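Local coordinates for CysE, serine acetyltransferase (Brucella abortus, PDB 4HZD), which probably catalyses acetyl transfer from acetyl-coenzyme A to L-serine, giving O-acetylserine, the immediate precursor in cysteine biosynthesis, at residues Glu61-Pro66 with Gln143-Ser148; Gly175-Val180 with Gly200-Lys205; Asp182-Leu187 with Pro204-Gly209. All blocks are in the same frame, centred on the assembly; numbering follows the deposited sequence.

Overall arrangement
Contact 1 belongs to the helical part of the chain, joining the end of helix 51-63 to helix 136-149, while contacts 2 and 3 lie in the left-handed beta-helix that follows. The centre of contact 1 is about 24 Å from that of contact 2 and about 25 Å from that of contact 3. Contacts 2 and 3, centred about 13 Å apart, share Pro-204 and Lys-205 and meet along neighbouring strands 179-180 and 205-206, so they follow two successive coils from one sheet into the next corner. The side chain of His-203 in contact 2 is about 6 Å from a bound coenzyme A, and segment 182-187 of contact 3 runs on to Leu-187 in the pocket.

Contact 1. Residues Glu61-Pro66 with Gln143-Ser148; sequences ERLGHP and QSRSSS
Arg-145 reaches out of helix 136-149 and places its guanidinium against the main-chain carbonyls where helix 51-63 gives out. The shortest and straightest bond runs from Arg-145 NE to Leu-63 O, 2.6 Å long with an angle of 166°. Leu-63 O lies close to the guanidinium plane, at its edge, whereas NE approaches from above the carbonyl plane and not along a lone pair. Arg-145 NH2 adds a weak, bent bond to the same Leu-63 O at 3.3 Å and another weak one to Gly-64 O at 3.1 Å, so the group spans two consecutive carbonyls. His-65 approaches from one face: its CB stands 3.9 Å above the guanidinium plane, offset toward the rim, and its CD2 is 3.9 Å from Arg-145 NH1. The imidazole is steeply inclined to the guanidinium, so the two do not stack.

The reach depends on a bend in the arginine. CG is anti to the backbone N (chi1 -168°), and the chain then turns at chi2 (83°). At this bend Arg-145 CG packs 3.8 Å from Leu-63 CD2, the two side chains sliding past each other in opposite directions. Gly-64 is the first residue to depart from helical geometry, which turns its carbonyl toward NH2.

Farther out, Leu-63 also packs on Thr-123 of helix 116-132, and His-65 ND1 bonds to Asp-67 N. On helix 136-149, Ser-144 OG bonds to Tyr-114 O and Ser-148 OG to Ile-149 O, both of a neighbouring subunit.

Leu-63 O sits at the negative end of the helix dipole, and the cationic guanidinium would probably polarise this carbonyl; Gly-64 O, just past the helix, is a weak extra partner. The charge thus joins helix 136-149 to the end of helix 51-63 in the helical part of the subunit.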
ATOM      1  N   GLU A  61     -12.599  -4.870   0.813  1.00 20.04           N
ATOM      2  CA  GLU A  61     -11.188  -5.085   0.439  1.00 21.18           C
ATOM      3  C   GLU A  61     -10.986  -4.896  -1.054  1.00 20.99           C
ATOM      4  O   GLU A  61      -9.960  -4.368  -1.477  1.00 20.95           O
ATOM      5  CB  GLU A  61     -10.672  -6.497   0.831  1.00 22.82           C
ATOM      6  CG  GLU A  61     -10.482  -6.729   2.346  1.00 25.80           C
ATOM      7  CD  GLU A  61      -9.606  -5.686   3.012  1.00 26.74           C
ATOM      8  OE1 GLU A  61      -8.430  -5.578   2.635  1.00 27.10           O
ATOM      9  OE2 GLU A  61     -10.101  -4.927   3.879  1.00 28.34           O
ATOM     10  N   ARG A  62     -11.957  -5.328  -1.857  1.00 20.42           N
ATOM     11  CA  ARG A  62     -11.860  -5.122  -3.304  1.00 20.33           C
ATOM     12  C   ARG A  62     -11.955  -3.634  -3.671  1.00 21.30           C
ATOM     13  O   ARG A  62     -11.213  -3.147  -4.527  1.00 22.23           O
ATOM     14  CB  ARG A  62     -12.916  -5.968  -4.040  1.00 21.43           C
ATOM     15  CG  ARG A  62     -12.792  -7.479  -3.764  1.00 17.69           C
ATOM     16  CD  ARG A  62     -13.518  -8.260  -4.871  1.00 20.78           C
ATOM     17  NE  ARG A  62     -12.642  -8.319  -6.034  1.00 18.84           N
ATOM     18  CZ  ARG A  62     -12.913  -8.914  -7.205  1.00 20.43           C
ATOM     19  NH1 ARG A  62     -14.095  -9.466  -7.450  1.00 17.87           N
ATOM     20  NH2 ARG A  62     -11.982  -8.940  -8.146  1.00 21.54           N
ATOM     21  N   LEU A  63     -12.823  -2.904  -2.986  1.00 21.79           N
ATOM     22  CA  LEU A  63     -13.046  -1.473  -3.316  1.00 22.22           C
ATOM     23  C   LEU A  63     -12.065  -0.561  -2.594  1.00 22.04           C
ATOM     24  O   LEU A  63     -11.848   0.589  -3.016  1.00 23.08           O
ATOM     25  CB  LEU A  63     -14.498  -1.073  -2.938  1.00 23.31           C
ATOM     26  CG  LEU A  63     -15.633  -1.864  -3.598  1.00 26.11           C
ATOM     27  CD1 LEU A  63     -16.957  -1.557  -2.922  1.00 26.44           C
ATOM     28  CD2 LEU A  63     -15.661  -1.563  -5.093  1.00 25.80           C
ATOM     29  N   GLY A  64     -11.507  -1.030  -1.479  1.00 21.85           N
ATOM     30  CA  GLY A  64     -10.520  -0.213  -0.734  1.00 20.96           C
ATOM     31  C   GLY A  64      -9.426   0.437  -1.584  1.00 21.64           C
ATOM     32  O   GLY A  64      -8.916  -0.192  -2.506  1.00 19.99           O
ATOM     33  N   HIS A  65      -9.079   1.691  -1.264  1.00 21.76           N
ATOM     34  CA  HIS A  65      -8.070   2.499  -1.976  1.00 22.83           C
ATOM     35  C   HIS A  65      -7.493   3.539  -1.025  1.00 23.78           C
ATOM     36  O   HIS A  65      -8.175   3.941  -0.096  1.00 23.04           O
ATOM     37  CB  HIS A  65      -8.754   3.228  -3.120  1.00 25.29           C
ATOM     38  CG  HIS A  65      -7.800   3.865  -4.084  1.00 25.59           C
ATOM     39  ND1 HIS A  65      -7.350   5.108  -3.916  1.00 26.34           N
ATOM     40  CD2 HIS A  65      -7.194   3.373  -5.238  1.00 28.10           C
ATOM     41  CE1 HIS A  65      -6.476   5.412  -4.893  1.00 27.34           C
ATOM     42  NE2 HIS A  65      -6.395   4.358  -5.718  1.00 29.25           N
ATOM     43  N   PRO A  66      -6.237   4.012  -1.248  1.00 25.53           N
ATOM     44  CA  PRO A  66      -5.773   5.098  -0.377  1.00 25.26           C
ATOM     45  C   PRO A  66      -6.812   6.244  -0.263  1.00 26.20           C
ATOM     46  O   PRO A  66      -6.907   6.893   0.784  1.00 24.82           O
ATOM     47  CB  PRO A  66      -4.442   5.561  -1.025  1.00 26.80           C
ATOM     48  CG  PRO A  66      -4.163   4.614  -2.166  1.00 28.35           C
ATOM     49  CD  PRO A  66      -5.167   3.491  -2.126  1.00 26.84           C
ATOM     50  N   GLN A 143     -20.186   4.106  -6.764  1.00 19.27           N
ATOM     51  CA  GLN A 143     -20.517   3.907  -8.187  1.00 19.44           C
ATOM     52  C   GLN A 143     -19.244   4.005  -9.035  1.00 20.60           C
ATOM     53  O   GLN A 143     -19.003   3.169  -9.903  1.00 21.52           O
ATOM     54  CB  GLN A 143     -21.524   4.951  -8.699  1.00 18.65           C
ATOM     55  CG  GLN A 143     -21.756   4.876 -10.213  1.00 17.81           C
ATOM     56  CD  GLN A 143     -22.523   6.079 -10.765  1.00 20.51           C
ATOM     57  OE1 GLN A 143     -22.707   7.082 -10.068  1.00 22.25           O
ATOM     58  NE2 GLN A 143     -23.010   5.963 -11.999  1.00 19.13           N
ATOM     59  N   SER A 144     -18.433   5.004  -8.723  1.00 20.53           N
ATOM     60  CA  SER A 144     -17.182   5.270  -9.436  1.00 21.01           C
ATOM     61  C   SER A 144     -16.195   4.165  -9.226  1.00 21.29           C
ATOM     62  O   SER A 144     -15.555   3.669 -10.194  1.00 22.03           O
ATOM     63  CB  SER A 144     -16.569   6.616  -8.972  1.00 20.61           C
ATOM     64  OG  SER A 144     -15.304   6.800  -9.585  1.00 20.04           O
ATOM     65  N   ARG A 145     -16.045   3.750  -7.970  1.00 23.13           N
ATOM     66  CA  ARG A 145     -15.123   2.668  -7.677  1.00 23.92           C
ATOM     67  C   ARG A 145     -15.603   1.324  -8.268  1.00 23.42           C
ATOM     68  O   ARG A 145     -14.808   0.533  -8.804  1.00 19.26           O
ATOM     69  CB  ARG A 145     -14.898   2.586  -6.159  1.00 28.29           C
ATOM     70  CG  ARG A 145     -13.754   1.681  -5.811  1.00 32.62           C
ATOM     71  CD  ARG A 145     -12.388   2.370  -5.911  1.00 33.44           C
ATOM     72  NE  ARG A 145     -11.469   1.361  -5.436  1.00 31.57           N
ATOM     73  CZ  ARG A 145     -10.379   0.944  -6.051  1.00 34.20           C
ATOM     74  NH1 ARG A 145      -9.962   1.487  -7.186  1.00 34.07           N
ATOM     75  NH2 ARG A 145      -9.683  -0.012  -5.482  1.00 36.67           N
ATOM     76  N   SER A 146     -16.915   1.081  -8.223  1.00 21.59           N
ATOM     77  CA  SER A 146     -17.465  -0.148  -8.825  1.00 20.22           C
ATOM     78  C   SER A 146     -17.274  -0.131 -10.336  1.00 20.42           C
ATOM     79  O   SER A 146     -16.844  -1.145 -10.925  1.00 18.22           O
ATOM     80  CB  SER A 146     -18.937  -0.380  -8.438  1.00 19.60           C
ATOM     81  OG  SER A 146     -19.494  -1.481  -9.151  1.00 20.18           O
ATOM     82  N   SER A 147     -17.514   1.026 -10.966  1.00 19.31           N
ATOM     83  CA  SER A 147     -17.274   1.109 -12.415  1.00 19.38           C
ATOM     84  C   SER A 147     -15.832   0.733 -12.745  1.00 19.09           C
ATOM     85  O   SER A 147     -15.574   0.034 -13.729  1.00 17.26           O
ATOM     86  CB  SER A 147     -17.586   2.509 -12.964  1.00 18.98           C
ATOM     87  OG  SER A 147     -17.548   2.462 -14.378  1.00 20.48           O
ATOM     88  N   SER A 148     -14.883   1.189 -11.918  1.00 19.26           N
ATOM     89  CA  SER A 148     -13.445   1.005 -12.234  1.00 21.25           C
ATOM     90  C   SER A 148     -12.941  -0.398 -11.911  1.00 20.13           C
ATOM     91  O   SER A 148     -12.124  -0.954 -12.651  1.00 23.58           O
ATOM     92  CB  SER A 148     -12.579   2.072 -11.533  1.00 19.14           C
ATOM     93  OG  SER A 148     -11.229   1.652 -11.513  1.00 21.26           O
TER

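Contact 2. Residues Gly175-Val180 with Gly200-Lys205; sequences GETAVV and GDRHPK
Thr-177 takes the crowded rotamer with OG1 between the backbone N and the carbonyl carbon (chi1 69°), and His-203 sets CG anti to its carbonyl carbon (chi1 -57°); together these turn hydroxyl and ring toward each other. Arg-202 N donates to Thr-177 OG1 at 3.0 Å. His-203 ND1 receives the main-chain N-H of Thr-177 at 3.0 Å, nearly in the ring plane. The ring is covered on both faces: Gly-175 CA sits 3.6 Å over the centre of one in a CH-pi contact, and Arg-202 CG lies over the opposite face, offset toward the rim.

The extended Arg-202 forms a salt bridge, NH2 to Glu-176 OE1 at 2.8 Å, with the carboxylate plane almost perpendicular to the guanidinium. The bent Lys-205 curls back so that NZ bonds Thr-177 O at 3.1 Å; NZ also makes a salt bridge to the syn lone pair of Asp-201 OD1 at 2.6 Å and bonds His-203 O, while its CD rests on Val-179 CG2.

Beyond these, the backbones take over. Val-179 N bonds Pro-204 O at 2.9 Å, starting the parallel pairing of strand 179-180 with strand 205-206 in a wall of the left-handed beta-helix. Strand 159-160 flanks this pair beside 179-180; past 205-206, Asn-221 supplies Lys-205 NZ with a further partner, ahead of strand 223-224.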
ATOM      1  N   GLY A 175     -28.812   2.878 -16.007  1.00 23.05           N
ATOM      2  CA  GLY A 175     -29.176   4.261 -15.814  1.00 24.28           C
ATOM      3  C   GLY A 175     -29.966   4.566 -14.555  1.00 23.23           C
ATOM      4  O   GLY A 175     -30.534   3.693 -13.900  1.00 22.64           O
ATOM      5  N   GLU A 176     -29.986   5.846 -14.240  1.00 23.45           N
ATOM      6  CA  GLU A 176     -30.601   6.400 -13.055  1.00 25.17           C
ATOM      7  C   GLU A 176     -32.045   5.981 -12.784  1.00 25.76           C
ATOM      8  O   GLU A 176     -32.406   5.763 -11.619  1.00 24.49           O
ATOM      9  CB  GLU A 176     -30.494   7.933 -13.156  1.00 28.59           C
ATOM     10  CG  GLU A 176     -31.238   8.678 -12.077  1.00 33.31           C
ATOM     11  CD  GLU A 176     -31.231  10.175 -12.319  1.00 33.80           C
ATOM     12  OE1 GLU A 176     -30.994  10.585 -13.472  1.00 33.80           O
ATOM     13  OE2 GLU A 176     -31.450  10.916 -11.343  1.00 36.31           O
ATOM     14  N   THR A 177     -32.872   5.869 -13.837  1.00 24.03           N
ATOM     15  CA  THR A 177     -34.279   5.540 -13.648  1.00 24.44           C
ATOM     16  C   THR A 177     -34.638   4.109 -14.044  1.00 26.42           C
ATOM     17  O   THR A 177     -35.831   3.774 -14.218  1.00 27.70           O
ATOM     18  CB  THR A 177     -35.200   6.518 -14.398  1.00 24.90           C
ATOM     19  OG1 THR A 177     -35.058   6.308 -15.812  1.00 26.04           O
ATOM     20  CG2 THR A 177     -34.839   7.977 -14.009  1.00 23.59           C
ATOM     21  N   ALA A 178     -33.618   3.273 -14.226  1.00 24.40           N
ATOM     22  CA  ALA A 178     -33.864   1.817 -14.442  1.00 24.47           C
ATOM     23  C   ALA A 178     -34.420   1.126 -13.211  1.00 25.63           C
ATOM     24  O   ALA A 178     -34.073   1.473 -12.046  1.00 24.71           O
ATOM     25  CB  ALA A 178     -32.601   1.101 -14.892  1.00 23.68           C
ATOM     26  N   VAL A 179     -35.272   0.135 -13.489  1.00 23.68           N
ATOM     27  CA  VAL A 179     -35.828  -0.758 -12.482  1.00 25.21           C
ATOM     28  C   VAL A 179     -35.617  -2.203 -12.955  1.00 24.55           C
ATOM     29  O   VAL A 179     -35.974  -2.561 -14.075  1.00 25.24           O
ATOM     30  CB  VAL A 179     -37.318  -0.523 -12.191  1.00 24.30           C
ATOM     31  CG1 VAL A 179     -37.772  -1.474 -11.099  1.00 25.02           C
ATOM     32  CG2 VAL A 179     -37.578   0.921 -11.764  1.00 26.56           C
ATOM     33  N   VAL A 180     -34.979  -3.000 -12.106  1.00 23.28           N
ATOM     34  CA  VAL A 180     -34.878  -4.423 -12.332  1.00 23.75           C
ATOM     35  C   VAL A 180     -35.604  -5.135 -11.190  1.00 22.97           C
ATOM     36  O   VAL A 180     -35.273  -4.935 -10.022  1.00 23.11           O
ATOM     37  CB  VAL A 180     -33.394  -4.886 -12.383  1.00 24.15           C
ATOM     38  CG1 VAL A 180     -33.302  -6.371 -12.697  1.00 23.78           C
ATOM     39  CG2 VAL A 180     -32.615  -4.082 -13.394  1.00 23.69           C
ATOM     40  N   GLY A 200     -37.011  12.691 -17.984  1.00 51.53           N
ATOM     41  CA  GLY A 200     -37.311  12.248 -16.630  1.00 43.00           C
ATOM     42  C   GLY A 200     -37.109  10.761 -16.580  1.00 38.34           C
ATOM     43  O   GLY A 200     -35.975  10.283 -16.617  1.00 35.87           O
ATOM     44  N   ASP A 201     -38.219  10.037 -16.543  1.00 35.29           N
ATOM     45  CA  ASP A 201     -38.185   8.594 -16.533  1.00 35.17           C
ATOM     46  C   ASP A 201     -37.788   8.122 -17.936  1.00 33.49           C
ATOM     47  O   ASP A 201     -38.488   8.395 -18.913  1.00 30.63           O
ATOM     48  CB  ASP A 201     -39.540   8.053 -16.083  1.00 36.32           C
ATOM     49  CG  ASP A 201     -39.488   6.575 -15.708  1.00 39.66           C
ATOM     50  OD1 ASP A 201     -38.431   5.920 -15.905  1.00 38.62           O
ATOM     51  OD2 ASP A 201     -40.519   6.067 -15.215  1.00 36.96           O
ATOM     52  N   ARG A 202     -36.648   7.433 -18.050  1.00 31.44           N
ATOM     53  CA  ARG A 202     -36.011   7.261 -19.351  1.00 28.69           C
ATOM     54  C   ARG A 202     -35.189   5.982 -19.536  1.00 27.86           C
ATOM     55  O   ARG A 202     -34.463   5.871 -20.525  1.00 28.17           O
ATOM     56  CB  ARG A 202     -35.123   8.490 -19.664  1.00 30.88           C
ATOM     57  CG  ARG A 202     -33.894   8.678 -18.753  1.00 28.40           C
ATOM     58  CD  ARG A 202     -33.246  10.077 -18.906  1.00 31.78           C
ATOM     59  NE  ARG A 202     -31.996  10.245 -18.129  1.00 34.16           N
ATOM     60  CZ  ARG A 202     -31.912  10.470 -16.808  1.00 35.44           C
ATOM     61  NH1 ARG A 202     -32.996  10.558 -16.034  1.00 34.09           N
ATOM     62  NH2 ARG A 202     -30.714  10.601 -16.239  1.00 38.83           N
ATOM     63  N   HIS A 203     -35.253   5.045 -18.589  1.00 25.66           N
ATOM     64  CA  HIS A 203     -34.422   3.828 -18.689  1.00 24.56           C
ATOM     65  C   HIS A 203     -35.371   2.696 -18.477  1.00 24.52           C
ATOM     66  O   HIS A 203     -36.518   2.934 -18.039  1.00 23.29           O
ATOM     67  CB  HIS A 203     -33.279   3.835 -17.642  1.00 24.57           C
ATOM     68  CG  HIS A 203     -32.357   5.051 -17.744  1.00 25.87           C
ATOM     69  ND1 HIS A 203     -32.272   5.984 -16.778  1.00 23.58           N
ATOM     70  CD2 HIS A 203     -31.468   5.452 -18.745  1.00 26.38           C
ATOM     71  CE1 HIS A 203     -31.395   6.950 -17.144  1.00 24.32           C
ATOM     72  NE2 HIS A 203     -30.916   6.639 -18.343  1.00 26.91           N
ATOM     73  N   PRO A 204     -34.929   1.464 -18.770  1.00 23.53           N
ATOM     74  CA  PRO A 204     -35.807   0.301 -18.792  1.00 23.94           C
ATOM     75  C   PRO A 204     -36.342  -0.235 -17.473  1.00 25.52           C
ATOM     76  O   PRO A 204     -35.749  -0.082 -16.371  1.00 23.66           O
ATOM     77  CB  PRO A 204     -34.949  -0.784 -19.468  1.00 21.06           C
ATOM     78  CG  PRO A 204     -34.001  -0.025 -20.312  1.00 22.05           C
ATOM     79  CD  PRO A 204     -33.640   1.154 -19.432  1.00 23.02           C
ATOM     80  N   LYS A 205     -37.493  -0.863 -17.622  1.00 23.39           N
ATOM     81  CA  LYS A 205     -38.165  -1.550 -16.546  1.00 24.72           C
ATOM     82  C   LYS A 205     -38.110  -3.040 -16.866  1.00 25.46           C
ATOM     83  O   LYS A 205     -38.757  -3.520 -17.809  1.00 26.75           O
ATOM     84  CB  LYS A 205     -39.606  -1.036 -16.417  1.00 24.93           C
ATOM     85  CG  LYS A 205     -39.727   0.492 -16.396  1.00 26.68           C
ATOM     86  CD  LYS A 205     -39.135   1.108 -15.122  1.00 26.32           C
ATOM     87  CE  LYS A 205     -39.104   2.652 -15.126  1.00 24.13           C
ATOM     88  NZ  LYS A 205     -38.251   3.295 -16.171  1.00 25.61           N
TER

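Contact 3. Residues Asp182-Leu187 with Pro204-Gly209; sequences DNVSIL and PKIRQG
The side chains of Asn-183 and Gln-208 run side by side and point the same way, their amide planes almost perpendicular (83°). Their oxygens, Asn-183 OD1 and Gln-208 OE1, stay 4.2 Å apart. The hydrogen bond across the contact is made by the backbone: Gly-209 N donates to Asp-182 O at a fairly long 3.3 Å, lying in the carbonyl plane. That same Asp-182 O receives a CA-H...O contact from Gln-208 CA at 3.2 Å and lies 3.0 Å from Gln-208 CG. Next along, Gly-209 CA comes within 3.1 Å of Asn-183 O in a second contact of this kind.

On the inner side, Val-184 has CG1 anti to its backbone N and meets Ile-206 at about a right angle, Val-184 CG1 lying 4.0 Å from Ile-206 CG2. Val-184 CG2 rests on Arg-207 O at 3.5 Å.

Both chain segments turn a corner here, between strands. Asn-183 adopts left-handed helical angles and Gly-209 also has a positive phi (78°), so corresponding turns of two coils lie one on the other between strands 179-180 and 205-206 and the next pair, 185-186 and 211-212. Asp-182 OD1 holds Ser-162 N of the preceding coil, while Arg-207 makes a salt bridge to Glu-181.

Besides the bond from Gly-209 N to Asp-182 O, CA-H...O contacts and the Val-184/Ile-206 packing supplement the backbone bonding that stacks the coils, just before Leu-187 enters the coenzyme A pocket.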
ATOM      1  N   ASP A 182     -37.179  -8.858  -9.228  1.00 25.33           N
ATOM      2  CA  ASP A 182     -36.546 -10.113  -8.781  1.00 27.05           C
ATOM      3  C   ASP A 182     -36.314 -11.163  -9.819  1.00 26.81           C
ATOM      4  O   ASP A 182     -36.960 -11.179 -10.869  1.00 29.38           O
ATOM      5  CB  ASP A 182     -37.323 -10.760  -7.630  1.00 26.81           C
ATOM      6  CG  ASP A 182     -37.625  -9.800  -6.539  1.00 31.21           C
ATOM      7  OD1 ASP A 182     -36.928  -8.764  -6.438  1.00 33.02           O
ATOM      8  OD2 ASP A 182     -38.566 -10.070  -5.775  1.00 31.73           O
ATOM      9  N   ASN A 183     -35.406 -12.085  -9.478  1.00 27.71           N
ATOM     10  CA  ASN A 183     -35.033 -13.233 -10.296  1.00 28.67           C
ATOM     11  C   ASN A 183     -34.652 -12.924 -11.758  1.00 28.90           C
ATOM     12  O   ASN A 183     -35.051 -13.631 -12.692  1.00 29.10           O
ATOM     13  CB  ASN A 183     -36.119 -14.314 -10.213  1.00 29.80           C
ATOM     14  CG  ASN A 183     -36.518 -14.612  -8.780  1.00 35.21           C
ATOM     15  OD1 ASN A 183     -37.694 -14.581  -8.452  1.00 37.89           O
ATOM     16  ND2 ASN A 183     -35.528 -14.813  -7.900  1.00 31.55           N
ATOM     17  N   VAL A 184     -33.877 -11.871 -11.947  1.00 26.81           N
ATOM     18  CA  VAL A 184     -33.356 -11.548 -13.281  1.00 24.99           C
ATOM     19  C   VAL A 184     -31.916 -12.056 -13.434  1.00 25.57           C
ATOM     20  O   VAL A 184     -31.159 -12.088 -12.453  1.00 24.45           O
ATOM     21  CB  VAL A 184     -33.477 -10.029 -13.518  1.00 24.09           C
ATOM     22  CG1 VAL A 184     -32.852  -9.598 -14.838  1.00 22.06           C
ATOM     23  CG2 VAL A 184     -34.954  -9.660 -13.510  1.00 25.22           C
ATOM     24  N   SER A 185     -31.559 -12.489 -14.638  1.00 25.29           N
ATOM     25  CA  SER A 185     -30.163 -12.776 -14.974  1.00 24.50           C
ATOM     26  C   SER A 185     -29.697 -11.825 -16.055  1.00 25.22           C
ATOM     27  O   SER A 185     -30.371 -11.654 -17.095  1.00 25.74           O
ATOM     28  CB  SER A 185     -29.966 -14.222 -15.430  1.00 24.86           C
ATOM     29  OG  SER A 185     -30.335 -15.104 -14.383  1.00 24.13           O
ATOM     30  N   ILE A 186     -28.552 -11.175 -15.814  1.00 25.91           N
ATOM     31  CA  ILE A 186     -27.995 -10.200 -16.756  1.00 23.54           C
ATOM     32  C   ILE A 186     -26.532 -10.555 -17.084  1.00 26.09           C
ATOM     33  O   ILE A 186     -25.715 -10.794 -16.188  1.00 24.60           O
ATOM     34  CB  ILE A 186     -28.084  -8.743 -16.221  1.00 24.33           C
ATOM     35  CG1 ILE A 186     -29.511  -8.377 -15.752  1.00 22.61           C
ATOM     36  CG2 ILE A 186     -27.577  -7.728 -17.260  1.00 22.87           C
ATOM     37  CD1 ILE A 186     -29.641  -6.963 -15.225  1.00 21.64           C
ATOM     38  N   LEU A 187     -26.192 -10.581 -18.365  1.00 25.97           N
ATOM     39  CA  LEU A 187     -24.815 -10.889 -18.741  1.00 26.16           C
ATOM     40  C   LEU A 187     -23.927  -9.643 -18.907  1.00 24.21           C
ATOM     41  O   LEU A 187     -24.388  -8.546 -18.688  1.00 22.35           O
ATOM     42  CB  LEU A 187     -24.792 -11.870 -19.936  1.00 29.19           C
ATOM     43  CG  LEU A 187     -24.751 -13.240 -19.202  1.00 30.12           C
ATOM     44  CD1 LEU A 187     -26.100 -13.930 -19.091  1.00 26.30           C
ATOM     45  CD2 LEU A 187     -23.643 -14.147 -19.708  1.00 29.07           C
ATOM     46  N   PRO A 204     -34.929   1.464 -18.770  1.00 23.53           N
ATOM     47  CA  PRO A 204     -35.807   0.301 -18.792  1.00 23.94           C
ATOM     48  C   PRO A 204     -36.342  -0.235 -17.473  1.00 25.52           C
ATOM     49  O   PRO A 204     -35.749  -0.082 -16.371  1.00 23.66           O
ATOM     50  CB  PRO A 204     -34.949  -0.784 -19.468  1.00 21.06           C
ATOM     51  CG  PRO A 204     -34.001  -0.025 -20.312  1.00 22.05           C
ATOM     52  CD  PRO A 204     -33.640   1.154 -19.432  1.00 23.02           C
ATOM     53  N   LYS A 205     -37.493  -0.863 -17.622  1.00 23.39           N
ATOM     54  CA  LYS A 205     -38.165  -1.550 -16.546  1.00 24.72           C
ATOM     55  C   LYS A 205     -38.110  -3.040 -16.866  1.00 25.46           C
ATOM     56  O   LYS A 205     -38.757  -3.520 -17.809  1.00 26.75           O
ATOM     57  CB  LYS A 205     -39.606  -1.036 -16.417  1.00 24.93           C
ATOM     58  CG  LYS A 205     -39.727   0.492 -16.396  1.00 26.68           C
ATOM     59  CD  LYS A 205     -39.135   1.108 -15.122  1.00 26.32           C
ATOM     60  CE  LYS A 205     -39.104   2.652 -15.126  1.00 24.13           C
ATOM     61  NZ  LYS A 205     -38.251   3.295 -16.171  1.00 25.61           N
ATOM     62  N   ILE A 206     -37.296  -3.763 -16.111  1.00 26.44           N
ATOM     63  CA  ILE A 206     -37.111  -5.206 -16.325  1.00 25.13           C
ATOM     64  C   ILE A 206     -37.951  -5.999 -15.314  1.00 26.17           C
ATOM     65  O   ILE A 206     -37.702  -5.930 -14.103  1.00 24.42           O
ATOM     66  CB  ILE A 206     -35.609  -5.578 -16.228  1.00 24.98           C
ATOM     67  CG1 ILE A 206     -34.764  -4.599 -17.077  1.00 26.73           C
ATOM     68  CG2 ILE A 206     -35.352  -7.034 -16.591  1.00 24.97           C
ATOM     69  CD1 ILE A 206     -35.065  -4.619 -18.577  1.00 26.86           C
ATOM     70  N   ARG A 207     -38.925  -6.772 -15.829  1.00 25.78           N
ATOM     71  CA  ARG A 207     -39.826  -7.590 -15.001  1.00 28.21           C
ATOM     72  C   ARG A 207     -39.146  -8.888 -14.553  1.00 28.34           C
ATOM     73  O   ARG A 207     -38.061  -9.218 -15.021  1.00 25.90           O
ATOM     74  CB  ARG A 207     -41.113  -7.913 -15.763  1.00 32.94           C
ATOM     75  CG  ARG A 207     -41.900  -6.679 -16.203  1.00 36.90           C
ATOM     76  CD  ARG A 207     -42.719  -6.114 -15.065  1.00 42.12           C
ATOM     77  NE  ARG A 207     -43.289  -4.796 -15.388  1.00 50.93           N
ATOM     78  CZ  ARG A 207     -42.735  -3.611 -15.071  1.00 58.60           C
ATOM     79  NH1 ARG A 207     -41.570  -3.550 -14.428  1.00 66.37           N
ATOM     80  NH2 ARG A 207     -43.340  -2.467 -15.402  1.00 53.13           N
ATOM     81  N   GLN A 208     -39.814  -9.605 -13.654  1.00 26.58           N
ATOM     82  CA  GLN A 208     -39.315 -10.771 -12.961  1.00 27.46           C
ATOM     83  C   GLN A 208     -38.966 -11.909 -13.925  1.00 29.08           C
ATOM     84  O   GLN A 208     -39.633 -12.089 -14.928  1.00 25.91           O
ATOM     85  CB  GLN A 208     -40.418 -11.210 -11.985  1.00 32.03           C
ATOM     86  CG  GLN A 208     -39.939 -11.751 -10.660  1.00 39.32           C
ATOM     87  CD  GLN A 208     -41.056 -11.948  -9.643  1.00 49.37           C
ATOM     88  OE1 GLN A 208     -41.457 -13.087  -9.364  1.00 54.41           O
ATOM     89  NE2 GLN A 208     -41.554 -10.841  -9.070  1.00 43.34           N
ATOM     90  N   GLY A 209     -37.917 -12.676 -13.638  1.00 27.21           N
ATOM     91  CA  GLY A 209     -37.612 -13.872 -14.419  1.00 26.76           C
ATOM     92  C   GLY A 209     -36.935 -13.678 -15.762  1.00 27.25           C
ATOM     93  O   GLY A 209     -36.655 -14.649 -16.456  1.00 29.00           O
TER